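Local coordinates for protein UDP-N-acetylenolpyruvoylglucosamine reductase (Listeria monocytogenes, PDB 3TX1) that reduces UDP-N-acetylenolpyruvoylglucosamine to UDP-N-acetylmuramate with NADPH and bound FAD, a step in building cell-wall peptidoglycan, at residues D56-P61 with G99-L104; S166-A171 with A208-A213; F131-S136 with L219-M224; K247-H252 with F307-E312. All coordinates share one frame; numbering follows the deposited sequence.

Interaction 1: residues D56-P61 with G99-L104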
loop_
_atom_site.group_PDB
_atom_site.type_symbol
_atom_site.label_atom_id
_atom_site.label_comp_id
_atom_site.label_asym_id
_atom_site.label_seq_id
_atom_site.Cartn_x
_atom_site.Cartn_y
_atom_site.Cartn_z
ATOM N N ASP A 56 17.651 5.316 6.653
ATOM C CA ASP A 56 18.884 5.054 7.453
ATOM C C ASP A 56 19.016 3.691 8.181
ATOM O O ASP A 56 20.126 3.138 8.255
ATOM C CB ASP A 56 19.171 6.244 8.387
ATOM C CG ASP A 56 17.903 7.034 8.733
ATOM O OD1 ASP A 56 16.852 6.408 9.030
ATOM O OD2 ASP A 56 17.958 8.286 8.678
ATOM N N VAL A 57 17.882 3.164 8.672
ATOM C CA VAL A 57 17.809 1.870 9.373
ATOM C C VAL A 57 16.649 0.992 8.817
ATOM O O VAL A 57 15.481 1.231 9.129
ATOM C CB VAL A 57 17.632 2.074 10.898
ATOM C CG1 VAL A 57 17.772 0.751 11.625
ATOM C CG2 VAL A 57 18.649 3.084 11.447
ATOM N N PHE A 58 16.992 -0.041 8.041
ATOM C CA PHE A 58 16.015 -0.900 7.369
ATOM C C PHE A 58 15.959 -2.324 7.922
ATOM O O PHE A 58 16.882 -3.115 7.734
ATOM C CB PHE A 58 16.322 -0.925 5.874
ATOM C CG PHE A 58 15.241 -1.527 5.034
ATOM C CD1 PHE A 58 14.052 -0.832 4.802
ATOM C CD2 PHE A 58 15.413 -2.784 4.448
ATOM C CE1 PHE A 58 13.050 -1.399 4.025
ATOM C CE2 PHE A 58 14.406 -3.350 3.661
ATOM C CZ PHE A 58 13.235 -2.649 3.443
ATOM N N VAL A 59 14.830 -2.661 8.547
ATOM C CA VAL A 59 14.680 -3.927 9.236
ATOM C C VAL A 59 13.633 -4.870 8.672
ATOM O O VAL A 59 12.490 -4.451 8.430
ATOM C CB VAL A 59 14.287 -3.658 10.690
ATOM C CG1 VAL A 59 14.354 -4.948 11.494
ATOM C CG2 VAL A 59 15.209 -2.604 11.291
ATOM N N MET A 60 14.020 -6.147 8.519
ATOM C CA MET A 60 13.109 -7.225 8.068
ATOM C C MET A 60 12.985 -8.390 9.058
ATOM O O MET A 60 13.879 -9.240 9.118
ATOM C CB MET A 60 13.510 -7.751 6.695
ATOM C CG MET A 60 13.207 -6.773 5.579
ATOM S SD MET A 60 14.179 -7.109 4.108
ATOM C CE MET A 60 15.859 -7.101 4.768
ATOM N N PRO A 61 11.898 -8.418 9.853
ATOM C CA PRO A 61 11.717 -9.470 10.856
ATOM C C PRO A 61 11.123 -10.752 10.313
ATOM O O PRO A 61 10.178 -10.714 9.544
ATOM C CB PRO A 61 10.755 -8.855 11.873
ATOM C CG PRO A 61 10.145 -7.681 11.215
ATOM C CD PRO A 61 11.058 -7.235 10.114
ATOM N N GLY A 99 14.638 7.620 11.091
ATOM C CA GLY A 99 14.224 6.623 12.053
ATOM C C GLY A 99 14.481 5.234 11.492
ATOM O O GLY A 99 15.468 5.023 10.758
ATOM N N VAL A 100 13.586 4.301 11.833
ATOM C CA VAL A 100 13.666 2.914 11.421
ATOM C C VAL A 100 12.454 2.604 10.554
ATOM O O VAL A 100 11.326 2.954 10.904
ATOM C CB VAL A 100 13.606 2.002 12.666
ATOM C CG1 VAL A 100 13.435 0.523 12.317
ATOM C CG2 VAL A 100 14.830 2.213 13.537
ATOM N N ILE A 101 12.695 1.939 9.432
ATOM C CA ILE A 101 11.640 1.495 8.549
ATOM C C ILE A 101 11.575 -0.026 8.711
ATOM O O ILE A 101 12.611 -0.701 8.642
ATOM C CB ILE A 101 11.916 1.880 7.063
ATOM C CG1 ILE A 101 11.724 3.385 6.815
ATOM C CG2 ILE A 101 10.993 1.128 6.118
ATOM C CD1 ILE A 101 12.764 4.275 7.477
ATOM N N LEU A 102 10.371 -0.550 8.967
ATOM C CA LEU A 102 10.132 -1.975 9.114
ATOM C C LEU A 102 9.383 -2.493 7.919
ATOM O O LEU A 102 8.342 -1.950 7.558
ATOM C CB LEU A 102 9.215 -2.245 10.285
ATOM C CG LEU A 102 9.580 -2.611 11.702
ATOM C CD1 LEU A 102 8.255 -2.917 12.378
ATOM C CD2 LEU A 102 10.428 -3.860 11.700
ATOM N N HIS A 103 9.884 -3.580 7.364
ATOM C CA HIS A 103 9.314 -4.189 6.206
ATOM C C HIS A 103 9.070 -5.632 6.595
ATOM O O HIS A 103 9.987 -6.400 6.920
ATOM C CB HIS A 103 10.284 -3.995 5.030
ATOM C CG HIS A 103 9.740 -4.430 3.685
ATOM N ND1 HIS A 103 8.611 -3.919 3.152
ATOM C CD2 HIS A 103 10.232 -5.343 2.758
ATOM C CE1 HIS A 103 8.373 -4.509 1.962
ATOM N NE2 HIS A 103 9.365 -5.380 1.725
ATOM N N LEU A 104 7.818 -6.033 6.540
ATOM C CA LEU A 104 7.440 -7.335 7.021
ATOM C C LEU A 104 7.309 -8.328 5.908
ATOM O O LEU A 104 6.476 -9.192 5.917
ATOM C CB LEU A 104 6.144 -7.249 7.780
ATOM C CG LEU A 104 6.017 -6.053 8.683
ATOM C CD1 LEU A 104 4.577 -5.751 8.945
ATOM C CD2 LEU A 104 6.744 -6.261 9.969
#

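Interaction 2: residues S166-A171 with A208-A213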
loop_
_atom_site.group_PDB
_atom_site.type_symbol
_atom_site.label_atom_id
_atom_site.label_comp_id
_atom_site.label_asym_id
_atom_site.label_seq_id
_atom_site.Cartn_x
_atom_site.Cartn_y
_atom_site.Cartn_z
ATOM N N SER A 166 -13.020 -3.834 4.406
ATOM C CA SER A 166 -13.907 -3.751 5.568
ATOM C C SER A 166 -15.136 -4.585 5.332
ATOM O O SER A 166 -15.702 -5.104 6.280
ATOM C CB SER A 166 -14.275 -2.311 5.934
ATOM O OG SER A 166 -15.010 -1.678 4.900
ATOM N N ASP A 167 -15.558 -4.725 4.078
ATOM C CA ASP A 167 -16.684 -5.629 3.779
ATOM C C ASP A 167 -16.421 -7.021 4.331
ATOM O O ASP A 167 -17.351 -7.672 4.784
ATOM C CB ASP A 167 -16.956 -5.777 2.278
ATOM C CG ASP A 167 -17.493 -4.510 1.647
ATOM O OD1 ASP A 167 -18.142 -3.726 2.375
ATOM O OD2 ASP A 167 -17.295 -4.321 0.420
ATOM N N VAL A 168 -15.175 -7.488 4.305
ATOM C CA VAL A 168 -14.929 -8.843 4.772
ATOM C C VAL A 168 -13.873 -9.042 5.831
ATOM O O VAL A 168 -13.486 -10.197 6.107
ATOM C CB VAL A 168 -14.648 -9.835 3.629
ATOM C CG1 VAL A 168 -15.933 -10.200 2.928
ATOM C CG2 VAL A 168 -13.576 -9.301 2.687
ATOM N N LEU A 169 -13.437 -7.971 6.458
ATOM C CA LEU A 169 -12.437 -8.094 7.492
ATOM C C LEU A 169 -13.054 -8.683 8.722
ATOM O O LEU A 169 -13.912 -8.072 9.288
ATOM C CB LEU A 169 -11.903 -6.734 7.832
ATOM C CG LEU A 169 -10.538 -6.669 8.484
ATOM C CD1 LEU A 169 -9.697 -7.879 8.203
ATOM C CD2 LEU A 169 -9.902 -5.432 7.924
ATOM N N GLU A 170 -12.602 -9.855 9.142
ATOM C CA GLU A 170 -13.166 -10.463 10.323
ATOM C C GLU A 170 -12.371 -10.022 11.567
ATOM O O GLU A 170 -12.913 -9.426 12.511
ATOM C CB GLU A 170 -13.071 -11.977 10.232
ATOM C CG GLU A 170 -13.428 -12.711 11.514
ATOM C CD GLU A 170 -14.875 -12.546 11.929
ATOM O OE1 GLU A 170 -15.696 -12.063 11.109
ATOM O OE2 GLU A 170 -15.176 -12.883 13.099
ATOM N N ALA A 171 -11.077 -10.336 11.550
ATOM C CA ALA A 171 -10.185 -10.094 12.662
ATOM C C ALA A 171 -8.786 -9.752 12.155
ATOM O O ALA A 171 -8.416 -10.072 11.023
ATOM C CB ALA A 171 -10.132 -11.341 13.532
ATOM N N ALA A 208 -4.182 -10.954 9.064
ATOM C CA ALA A 208 -5.593 -10.609 8.908
ATOM C C ALA A 208 -6.505 -11.830 8.666
ATOM O O ALA A 208 -6.078 -12.829 8.051
ATOM C CB ALA A 208 -5.753 -9.585 7.792
ATOM N N THR A 209 -7.739 -11.744 9.172
ATOM C CA THR A 209 -8.738 -12.816 9.008
ATOM C C THR A 209 -9.952 -12.300 8.260
ATOM O O THR A 209 -10.649 -11.389 8.732
ATOM C CB THR A 209 -9.297 -13.347 10.346
ATOM O OG1 THR A 209 -8.259 -13.913 11.145
ATOM C CG2 THR A 209 -10.293 -14.431 10.072
ATOM N N PHE A 210 -10.216 -12.893 7.101
ATOM C CA PHE A 210 -11.383 -12.510 6.304
ATOM C C PHE A 210 -12.511 -13.560 6.381
ATOM O O PHE A 210 -12.260 -14.762 6.191
ATOM C CB PHE A 210 -10.965 -12.328 4.866
ATOM C CG PHE A 210 -9.720 -11.513 4.684
ATOM C CD1 PHE A 210 -8.503 -12.141 4.437
ATOM C CD2 PHE A 210 -9.772 -10.119 4.682
ATOM C CE1 PHE A 210 -7.351 -11.403 4.224
ATOM C CE2 PHE A 210 -8.629 -9.368 4.472
ATOM C CZ PHE A 210 -7.421 -10.015 4.243
ATOM N N SER A 211 -13.730 -13.108 6.698
ATOM C CA SER A 211 -14.939 -13.959 6.772
ATOM C C SER A 211 -15.558 -14.163 5.382
ATOM O O SER A 211 -16.361 -13.342 4.933
ATOM C CB SER A 211 -15.992 -13.295 7.647
ATOM O OG SER A 211 -15.821 -13.604 9.005
ATOM N N LEU A 212 -15.251 -15.237 4.691
ATOM C CA LEU A 212 -15.827 -15.391 3.377
ATOM C C LEU A 212 -17.011 -16.348 3.343
ATOM O O LEU A 212 -17.382 -16.926 4.331
ATOM C CB LEU A 212 -14.765 -15.807 2.373
ATOM C CG LEU A 212 -13.444 -15.050 2.352
ATOM C CD1 LEU A 212 -12.539 -15.524 1.242
ATOM C CD2 LEU A 212 -13.601 -13.550 2.356
ATOM N N ALA A 213 -17.614 -16.501 2.197
ATOM C CA ALA A 213 -18.706 -17.450 2.061
ATOM C C ALA A 213 -18.429 -18.491 0.953
ATOM O O ALA A 213 -17.765 -18.195 -0.048
ATOM C CB ALA A 213 -20.008 -16.711 1.803
#

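Interaction 3: residues F131-S136 with L219-M224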
loop_
_atom_site.group_PDB
_atom_site.type_symbol
_atom_site.label_atom_id
_atom_site.label_comp_id
_atom_site.label_asym_id
_atom_site.label_seq_id
_atom_site.Cartn_x
_atom_site.Cartn_y
_atom_site.Cartn_z
ATOM N N PHE A 131 -5.847 -17.469 -3.547
ATOM C CA PHE A 131 -6.027 -18.549 -2.634
ATOM C C PHE A 131 -7.516 -18.744 -2.622
ATOM O O PHE A 131 -7.994 -19.731 -3.147
ATOM C CB PHE A 131 -5.508 -18.121 -1.270
ATOM C CG PHE A 131 -5.042 -19.254 -0.391
ATOM C CD1 PHE A 131 -5.882 -19.800 0.574
ATOM C CD2 PHE A 131 -3.717 -19.730 -0.482
ATOM C CE1 PHE A 131 -5.424 -20.832 1.394
ATOM C CE2 PHE A 131 -3.255 -20.753 0.335
ATOM C CZ PHE A 131 -4.113 -21.309 1.269
ATOM N N ALA A 132 -8.237 -17.750 -2.108
ATOM C CA ALA A 132 -9.724 -17.733 -1.982
ATOM C C ALA A 132 -10.502 -18.468 -3.063
ATOM O O ALA A 132 -11.486 -19.180 -2.782
ATOM C CB ALA A 132 -10.235 -16.302 -1.901
ATOM N N LEU A 133 -10.055 -18.251 -4.292
ATOM C CA LEU A 133 -10.613 -18.889 -5.463
ATOM C C LEU A 133 -10.305 -20.388 -5.465
ATOM O O LEU A 133 -11.173 -21.179 -5.875
ATOM C CB LEU A 133 -10.037 -18.264 -6.719
ATOM C CG LEU A 133 -10.378 -18.764 -8.111
ATOM C CD1 LEU A 133 -11.877 -18.520 -8.239
ATOM C CD2 LEU A 133 -9.622 -18.138 -9.272
ATOM N N ASN A 134 -9.092 -20.781 -5.037
ATOM C CA ASN A 134 -8.737 -22.213 -4.985
ATOM C C ASN A 134 -9.563 -22.930 -3.974
ATOM O O ASN A 134 -9.646 -24.134 -4.007
ATOM C CB ASN A 134 -7.276 -22.438 -4.621
ATOM C CG ASN A 134 -6.332 -21.814 -5.614
ATOM O OD1 ASN A 134 -6.587 -20.727 -6.136
ATOM N ND2 ASN A 134 -5.221 -22.497 -5.873
ATOM N N GLU A 135 -10.178 -22.179 -3.065
ATOM C CA GLU A 135 -11.011 -22.767 -2.024
ATOM C C GLU A 135 -12.492 -22.541 -2.305
ATOM O O GLU A 135 -13.354 -23.000 -1.556
ATOM C CB GLU A 135 -10.642 -22.193 -0.654
ATOM C CG GLU A 135 -9.146 -22.067 -0.416
ATOM C CD GLU A 135 -8.450 -23.413 -0.361
ATOM O OE1 GLU A 135 -8.927 -24.301 0.375
ATOM O OE2 GLU A 135 -7.426 -23.582 -1.056
ATOM N N SER A 136 -12.833 -21.890 -3.371
ATOM C CA SER A 136 -14.227 -21.676 -3.531
ATOM C C SER A 136 -14.657 -20.852 -2.353
ATOM O O SER A 136 -15.586 -21.156 -1.664
ATOM C CB SER A 136 -14.952 -23.003 -3.538
ATOM O OG SER A 136 -14.570 -23.749 -4.659
ATOM N N LEU A 219 -18.423 -19.182 -10.604
ATOM C CA LEU A 219 -18.989 -17.843 -10.347
ATOM C C LEU A 219 -17.915 -16.860 -9.930
ATOM O O LEU A 219 -17.832 -15.784 -10.493
ATOM C CB LEU A 219 -20.217 -17.866 -9.405
ATOM C CG LEU A 219 -21.387 -18.791 -9.833
ATOM C CD1 LEU A 219 -22.560 -18.773 -8.863
ATOM C CD2 LEU A 219 -21.873 -18.491 -11.238
ATOM N N ILE A 220 -17.047 -17.254 -9.003
ATOM C CA ILE A 220 -15.914 -16.420 -8.600
ATOM C C ILE A 220 -14.979 -16.191 -9.813
ATOM O O ILE A 220 -14.567 -15.055 -10.095
ATOM C CB ILE A 220 -15.186 -17.050 -7.395
ATOM C CG1 ILE A 220 -16.234 -17.463 -6.339
ATOM C CG2 ILE A 220 -14.079 -16.144 -6.838
ATOM C CD1 ILE A 220 -15.684 -18.141 -5.096
ATOM N N GLN A 221 -14.684 -17.253 -10.562
ATOM C CA GLN A 221 -13.848 -17.117 -11.761
ATOM C C GLN A 221 -14.314 -16.018 -12.740
ATOM O O GLN A 221 -13.523 -15.199 -13.215
ATOM C CB GLN A 221 -13.770 -18.447 -12.511
ATOM C CG GLN A 221 -12.608 -18.482 -13.479
ATOM C CD GLN A 221 -11.336 -18.102 -12.761
ATOM O OE1 GLN A 221 -11.072 -18.594 -11.660
ATOM N NE2 GLN A 221 -10.581 -17.177 -13.338
ATOM N N ALA A 222 -15.613 -16.038 -13.034
ATOM C CA ALA A 222 -16.268 -15.082 -13.948
ATOM C C ALA A 222 -16.138 -13.613 -13.481
ATOM O O ALA A 222 -16.042 -12.692 -14.309
ATOM C CB ALA A 222 -17.732 -15.482 -14.180
ATOM N N LYS A 223 -16.174 -13.419 -12.156
ATOM C CA LYS A 223 -15.930 -12.121 -11.550
ATOM C C LYS A 223 -14.465 -11.764 -11.687
ATOM O O LYS A 223 -14.138 -10.630 -12.027
ATOM C CB LYS A 223 -16.322 -12.094 -10.066
ATOM C CG LYS A 223 -17.775 -11.735 -9.804
ATOM C CD LYS A 223 -18.042 -10.252 -10.036
ATOM C CE LYS A 223 -19.532 -9.979 -10.243
ATOM N NZ LYS A 223 -19.699 -8.529 -10.548
ATOM N N MET A 224 -13.575 -12.725 -11.465
ATOM C CA MET A 224 -12.163 -12.379 -11.462
ATOM C C MET A 224 -11.648 -12.046 -12.826
ATOM O O MET A 224 -10.822 -11.136 -12.985
ATOM C CB MET A 224 -11.334 -13.431 -10.760
ATOM C CG MET A 224 -11.596 -13.371 -9.265
ATOM S SD MET A 224 -10.897 -14.708 -8.294
ATOM C CE MET A 224 -9.170 -14.669 -8.822
#

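Interaction 4: residues K247-H252 with F307-E312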
loop_
_atom_site.group_PDB
_atom_site.type_symbol
_atom_site.label_atom_id
_atom_site.label_comp_id
_atom_site.label_asym_id
_atom_site.label_seq_id
_atom_site.Cartn_x
_atom_site.Cartn_y
_atom_site.Cartn_z
ATOM N N LYS A 247 -7.459 11.646 -4.734
ATOM C CA LYS A 247 -8.794 11.267 -4.284
ATOM C C LYS A 247 -9.772 11.824 -5.315
ATOM O O LYS A 247 -9.423 12.682 -6.112
ATOM C CB LYS A 247 -9.094 11.865 -2.905
ATOM C CG LYS A 247 -7.988 11.626 -1.895
ATOM C CD LYS A 247 -8.299 12.181 -0.511
ATOM C CE LYS A 247 -7.254 11.710 0.502
ATOM N NZ LYS A 247 -7.685 11.916 1.914
ATOM N N ARG A 248 -11.005 11.361 -5.316
ATOM C CA ARG A 248 -11.936 11.888 -6.302
ATOM C C ARG A 248 -12.607 13.172 -5.755
ATOM O O ARG A 248 -13.272 13.144 -4.712
ATOM C CB ARG A 248 -12.940 10.813 -6.734
ATOM C CG ARG A 248 -13.802 11.179 -7.937
ATOM C CD ARG A 248 -15.004 10.239 -8.086
ATOM N NE ARG A 248 -14.826 8.992 -8.871
ATOM C CZ ARG A 248 -14.100 7.918 -8.525
ATOM N NH1 ARG A 248 -13.350 7.915 -7.426
ATOM N NH2 ARG A 248 -14.081 6.848 -9.323
ATOM N N PRO A 249 -12.442 14.273 -6.481
ATOM C CA PRO A 249 -13.086 15.539 -6.119
ATOM C C PRO A 249 -14.599 15.453 -6.297
ATOM O O PRO A 249 -15.072 14.911 -7.296
ATOM C CB PRO A 249 -12.493 16.528 -7.122
ATOM C CG PRO A 249 -12.157 15.694 -8.310
ATOM C CD PRO A 249 -11.726 14.362 -7.765
ATOM N N PRO A 250 -15.344 15.982 -5.333
ATOM C CA PRO A 250 -16.809 15.930 -5.367
ATOM C C PRO A 250 -17.298 16.045 -6.808
ATOM O O PRO A 250 -17.081 17.069 -7.455
ATOM C CB PRO A 250 -17.217 17.130 -4.509
ATOM C CG PRO A 250 -16.082 17.309 -3.560
ATOM C CD PRO A 250 -14.844 16.936 -4.327
ATOM N N GLY A 251 -17.959 15.000 -7.298
ATOM C CA GLY A 251 -18.613 15.029 -8.593
ATOM C C GLY A 251 -17.747 15.307 -9.803
ATOM O O GLY A 251 -18.139 16.007 -10.727
ATOM N N HIS A 252 -16.551 14.750 -9.795
ATOM C CA HIS A 252 -15.647 14.938 -10.879
ATOM C C HIS A 252 -14.864 13.721 -10.919
ATOM O O HIS A 252 -14.704 13.052 -9.902
ATOM C CB HIS A 252 -14.699 16.044 -10.547
ATOM C CG HIS A 252 -15.084 17.362 -11.118
ATOM N ND1 HIS A 252 -15.251 17.553 -12.415
ATOM C CD2 HIS A 252 -15.297 18.578 -10.513
ATOM C CE1 HIS A 252 -15.573 18.824 -12.635
ATOM N NE2 HIS A 252 -15.599 19.448 -11.471
ATOM N N PHE A 307 -9.926 25.011 -13.532
ATOM C CA PHE A 307 -11.261 24.651 -13.023
ATOM C C PHE A 307 -11.534 25.003 -11.563
ATOM O O PHE A 307 -12.631 24.804 -11.069
ATOM C CB PHE A 307 -11.522 23.142 -13.227
ATOM C CG PHE A 307 -11.422 22.695 -14.660
ATOM C CD1 PHE A 307 -10.310 21.974 -15.103
ATOM C CD2 PHE A 307 -12.422 23.014 -15.579
ATOM C CE1 PHE A 307 -10.198 21.578 -16.436
ATOM C CE2 PHE A 307 -12.315 22.617 -16.913
ATOM C CZ PHE A 307 -11.201 21.898 -17.344
ATOM N N ASP A 308 -10.533 25.508 -10.866
ATOM C CA ASP A 308 -10.705 25.833 -9.454
ATOM C C ASP A 308 -11.092 24.633 -8.614
ATOM O O ASP A 308 -11.987 24.729 -7.769
ATOM C CB ASP A 308 -11.758 26.916 -9.239
ATOM C CG ASP A 308 -11.870 27.322 -7.766
ATOM O OD1 ASP A 308 -10.858 27.184 -7.015
ATOM O OD2 ASP A 308 -12.967 27.775 -7.357
ATOM N N VAL A 309 -10.426 23.510 -8.840
ATOM C CA VAL A 309 -10.731 22.323 -8.095
ATOM C C VAL A 309 -9.441 21.860 -7.451
ATOM O O VAL A 309 -8.408 21.822 -8.117
ATOM C CB VAL A 309 -11.286 21.227 -9.024
ATOM C CG1 VAL A 309 -11.619 19.965 -8.241
ATOM C CG2 VAL A 309 -12.502 21.714 -9.797
ATOM N N GLU A 310 -9.517 21.517 -6.158
ATOM C CA GLU A 310 -8.392 21.021 -5.351
ATOM C C GLU A 310 -8.190 19.529 -5.482
ATOM O O GLU A 310 -8.952 18.743 -4.907
ATOM C CB GLU A 310 -8.651 21.265 -3.869
ATOM C CG GLU A 310 -8.622 22.702 -3.415
ATOM C CD GLU A 310 -7.225 23.298 -3.353
ATOM O OE1 GLU A 310 -7.003 24.195 -2.475
ATOM O OE2 GLU A 310 -6.364 22.863 -4.160
ATOM N N LEU A 311 -7.157 19.106 -6.191
ATOM C CA LEU A 311 -6.905 17.676 -6.252
ATOM C C LEU A 311 -6.066 17.320 -5.054
ATOM O O LEU A 311 -4.993 17.867 -4.860
ATOM C CB LEU A 311 -6.227 17.266 -7.551
ATOM C CG LEU A 311 -7.114 17.252 -8.788
ATOM C CD1 LEU A 311 -6.261 17.058 -10.021
ATOM C CD2 LEU A 311 -8.183 16.172 -8.697
ATOM N N GLU A 312 -6.575 16.444 -4.212
ATOM C CA GLU A 312 -5.827 16.056 -3.037
ATOM C C GLU A 312 -5.284 14.678 -3.254
ATOM O O GLU A 312 -5.958 13.818 -3.846
ATOM C CB GLU A 312 -6.701 16.209 -1.810
ATOM C CG GLU A 312 -7.101 17.679 -1.729
ATOM C CD GLU A 312 -7.987 18.064 -0.560
ATOM O OE1 GLU A 312 -8.577 17.147 0.094
ATOM O OE2 GLU A 312 -8.094 19.310 -0.322
#

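Interaction 1: residues D56-P61 with G99-L104
Phe58 and Ile101 pair across two parallel strands, 58-60 and 100-103, whose axes run 27° apart. Three backbone bonds of 2.9 to 3.0 Å join them: Ile101 N to Val57 O, Val59 N to Ile101 O and His103 N to Val59 O. Both sheet faces near these bonds are packed tightly. On one, Phe58 swings its ring out opposite its own backbone N (chi1 -168°), so that CD1 rests on Ile101 CG2 at 3.9 Å and CZ reaches His103 CB at 3.6 Å. The Phe58 and His103 rings are nearly parallel but slid apart. On the other face Val59 CG2 meets Val100 CG1 at 3.7 Å, while Pro61 lies across Leu102 CD2; helix 64-76, part of the crossover between strands 54-60 and 81-84, covers this side. The looser ends are the partly exposed corner at Asp56 and Gly99, where Asp56 turns its OD2 to Arg98 in a salt bridge, and Met60, which bends at chi3 and carries its sulfur off from the partner strand. The strand pair thus holds through backbone bonds flanked mostly by hydrocarbon, the exception being His103, whose ND1 is bound to Leu84 O; at its end Leu104 lies against the FAD.

Interaction 2: residues S166-A171 with A208-A213
Thr209 and Ala171 exchange backbone bonds in an antiparallel pairing: Ala171 N gives to Thr209 O at 3.0 Å, and Thr209 N returns a bond to Ala171 O. Thr209 O also takes the N-H of Glu170, which comes in nearly along the C=O axis, though the modelled length of that bond is doubtfully short. Past the non-hydrogen-bonded pair Leu169 and Phe210, Ser211 N reaches Val168 O at 3.0 Å, a bent bond with 143° at the hydrogen. Glu170 and Ala171 together facing Thr209 make a classic beta bulge, set at the start of strand 169-175 just after the short helix 165-168, where that strand joins 204-214 in the antiparallel sheet of the FAD-binding domain. Among the side chains there is one polar link. Ser211 OG donates to Glu170 OE1 at 2.6 Å, arriving from above the carboxylate plane; the Glu170 chain, bent at chi2 (65°), folds back to present that oxygen, and Arg186 lies near it in a long, weak ion pair. Beside this link, Glu170 CB runs next to Thr209 CG2 at 3.7 Å, both side chains pointing the same way. The apolar contacts lie elsewhere: Val168 CB faces Leu212 CD2 at 4.1 Å, and Leu169 CD1 approaches Phe210 CE2 at 4.2 Å. A polar atom, Val168 O, sits at the edge of the Phe210 ring. Helix 150-156 covers Leu169, Ala208 and Phe210, and helix 125-134 packs on Phe210 and Leu212.

Interaction 3: residues F131-S136 with L219-M224
Gln221 brings the one flat group of the contact, a carboxamide lying beside Leu133. The two side chains cross at about a right angle, but OE1 is modelled too near Leu133 CD2 for its place to be trusted; within the two segments no ring stacks on the amide. Its other end is held within its own helix, NE2 being hydrogen-bonded to Asp225. The real grip is hydrocarbon. Leu133 reaches out with CG trans to its backbone N (chi1 177°) and divides its two methyls between partners a turn apart on helix 217-234: CD1 goes to Ile220 CG2 at 3.5 Å, and CD2 to Met224 CE at the same 3.5 Å. Met224 bends at chi3 (52°), bringing CE to the leucine. Toward the end of helix 125-134, Ile220 CD1 lies 4.0 Å from Ser136 C, a light touch on the backbone. Ala132 packs instead on Leu212 of strand 204-214. Ser136, with positive phi, lies in a Schellman motif that closes helix 125-134. Away from the annotated sites, this is helix-to-helix packing: the end of a helix of the FAD-binding part, through one leucine, on helix 217-234, which leads into the C-terminal part.

Interaction 4: residues K247-H252 with F307-E312
Val309, with CG1 trans to its backbone N (chi1 180°), sends that methyl across to Pro249, while CG2, on the other branch, lies obliquely against the His252 ring, 4.2 Å from NE2. The histidine gets there with its first torsion at -97°, which swings the imidazole over from the turn toward the valine. Pro249 and His252 are the two ends of a type II beta turn, with Gly251 at positive phi in the third place and a weak bond from His252 N to Pro249 O closing it. The turn sits between helices 217-234 and 254-260, and the segment it meets leads from helix 289-307 to strand 316-318, all in the C-terminal part of the protein. Hydrocarbon contact is made mainly by the proline: its CB lies 3.7 Å from Val309 CG1, and its CG lies 4.0 Å from Leu311 CD2, with the proline and leucine side chains crossing at a slant. Leu257 of helix 254-260 touches both Pro249 and Val309, which closes off this small apolar patch. The outer side is polar and exposed. Lys247 and Glu312 carry opposite charges there, but NZ and OE1 stay 5.6 Å apart, too far for a salt bridge, though a mild mutual attraction is likely. Lys247 also touches Glu314, predicted to be an active-site residue, so the contact borders the probable catalytic region. The two segments are joined beside it by one backbone bond, Lys247 N giving its hydrogen to Glu312 O at 2.8 Å, with 160° at the hydrogen.

Overall arrangement
Interactions 1, 2 and 3 begin in the FAD-binding part of the chain, whereas interaction 4 lies wholly in the C-terminal part. Interaction 1 belongs to the mixed four-stranded sheet and interaction 2 to the separate antiparallel sheet, with their centres about 28 Å apart. Interaction 2 is nested inside the loop that interaction 3 closes, and the two touch where Leu212 packs on Ala132; strand 204-214 then runs on into helix 217-234, so interactions 2 and 3 adjoin both in space and along the chain, and interaction 3 spans the FAD-binding and C-terminal parts. Interaction 4 comes last, across the chain's centre from interaction 1. Of the four, only interaction 1 reaches the FAD directly.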